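Local coordinates for aq_2013 protein (Aquifex aeolicus, PDB 2P6C) that is of unknown function, an uncharacterised member of the UPF0047 (YjbQ) family that packs as three copies in its assembly, at residues Ile52-Glu56 with Glu57-Glu61. Sequence-based numbering, arbitrary orientation.
Sequences IQDDE and EGLHE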
# COMPACT_ATOMS: atom_id res chain seq x y z
N ILE A 52 -0.82 -8.76 4.43
CA ILE A 52 -1.26 -9.10 5.77
C ILE A 52 -2.69 -9.54 5.69
O ILE A 52 -3.57 -8.82 5.23
CB ILE A 52 -1.17 -7.87 6.69
CG1 ILE A 52 0.29 -7.62 7.07
CG2 ILE A 52 -1.95 -8.13 7.99
CD1 ILE A 52 0.49 -6.30 7.82
N GLN A 53 -2.90 -10.81 6.04
CA GLN A 53 -4.20 -11.46 6.11
C GLN A 53 -4.33 -12.08 7.48
O GLN A 53 -3.50 -11.89 8.33
CB GLN A 53 -4.24 -12.58 5.12
CG GLN A 53 -4.24 -12.04 3.72
CD GLN A 53 -5.56 -11.37 3.44
OE1 GLN A 53 -6.51 -11.96 2.96
NE2 GLN A 53 -5.56 -10.04 3.67
N ASP A 54 -5.41 -12.83 7.69
CA ASP A 54 -5.32 -13.66 8.88
C ASP A 54 -5.20 -15.14 8.51
O ASP A 54 -5.04 -15.49 7.36
CB ASP A 54 -6.50 -13.36 9.87
CG ASP A 54 -7.86 -13.85 9.38
OD1 ASP A 54 -7.90 -14.83 8.63
OD2 ASP A 54 -8.88 -13.27 9.77
N ASP A 55 -5.25 -16.01 9.53
CA ASP A 55 -4.96 -17.45 9.29
C ASP A 55 -6.14 -18.30 8.81
O ASP A 55 -5.98 -19.42 8.33
CB ASP A 55 -4.47 -18.05 10.58
CG ASP A 55 -3.11 -17.47 10.90
OD1 ASP A 55 -2.21 -17.57 10.07
OD2 ASP A 55 -2.98 -16.86 11.96
N GLU A 56 -7.37 -17.82 8.92
CA GLU A 56 -8.52 -18.68 8.57
C GLU A 56 -8.48 -19.23 7.12
O GLU A 56 -8.35 -18.50 6.15
CB GLU A 56 -9.79 -17.86 8.78
CG GLU A 56 -10.98 -18.74 9.19
CD GLU A 56 -11.73 -19.16 7.96
OE1 GLU A 56 -12.13 -18.30 7.19
OE2 GLU A 56 -11.92 -20.36 7.77
N GLU A 57 -8.60 -20.56 7.04
CA GLU A 57 -8.64 -21.43 5.85
C GLU A 57 -9.61 -20.93 4.75
O GLU A 57 -9.26 -20.83 3.58
CB GLU A 57 -9.04 -22.84 6.29
CG GLU A 57 -9.79 -23.60 5.20
CD GLU A 57 -10.36 -24.88 5.78
OE1 GLU A 57 -11.29 -24.79 6.56
OE2 GLU A 57 -9.85 -25.95 5.46
N GLY A 58 -10.84 -20.76 5.21
CA GLY A 58 -11.89 -20.38 4.30
C GLY A 58 -11.55 -19.04 3.67
O GLY A 58 -11.79 -18.83 2.47
N LEU A 59 -10.97 -18.13 4.45
CA LEU A 59 -10.64 -16.82 3.93
C LEU A 59 -9.51 -16.94 2.92
O LEU A 59 -9.44 -16.20 1.94
CB LEU A 59 -10.21 -15.93 5.10
CG LEU A 59 -11.34 -15.02 5.61
CD1 LEU A 59 -10.87 -14.06 6.70
CD2 LEU A 59 -11.95 -14.16 4.50
N HIS A 60 -8.60 -17.87 3.15
CA HIS A 60 -7.53 -18.06 2.20
C HIS A 60 -8.12 -18.52 0.89
O HIS A 60 -7.69 -18.09 -0.17
CB HIS A 60 -6.54 -19.09 2.72
CG HIS A 60 -5.80 -18.65 3.94
ND1 HIS A 60 -4.90 -19.46 4.60
CD2 HIS A 60 -5.83 -17.48 4.63
CE1 HIS A 60 -4.41 -18.81 5.64
NE2 HIS A 60 -4.96 -17.60 5.68
N GLU A 61 -9.12 -19.38 0.97
CA GLU A 61 -9.72 -19.83 -0.28
C GLU A 61 -10.48 -18.69 -0.94
O GLU A 61 -10.43 -18.49 -2.14
CB GLU A 61 -10.67 -20.99 0.02
CG GLU A 61 -11.57 -21.34 -1.18
CD GLU A 61 -11.98 -22.79 -1.12
OE1 GLU A 61 -11.76 -23.42 -0.09
OE2 GLU A 61 -12.52 -23.29 -2.10
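His-60 reaches back from the first turn of helix 57-70 and donates through NE2 to Asp-54 O at 2.7 Å. The N-H...O angle of 158°, with the acceptor 6° out of the ring plane and the donor in the carbonyl plane, marks a well-directed bond. Over one face of the same ring lies Glu-56 O, 3.1 Å from CD2; this carbonyl also accepts from His-60 N, a backbone bond in the first turn of the helix. With CG anti to the carbonyl carbon (chi1 -66°), the imidazole folds back over the turn that leads in from strand 48-53. Replacing the imidazole with an alanine is likely to leave Asp-54 O without this donor and the turn less firmly tied to the helix.

Glu-56 is the N-cap residue. Its chain, bent at chi2, curls back so that OE2 takes Gly-58 N at 2.8 Å, from above the carboxylate plane, while OE1 receives a weak bond from Leu-59 N. OE1 is also hydrogen-bonded to His-79 ND1 of the second subunit. Two residues earlier, Asp-54 OD1 accepts from Glu-56 N at 3.1 Å, an Asx turn, and its carboxylate meets Leu-59 CD1. Arg-20 forms a salt bridge with Asp-55, and Phe-118 meets the His-60 ring. Carboxylate capping of amides at the helix start is likely to be electrostatically favourable, and the shared glutamate couples this strand-to-helix junction to the subunit interface.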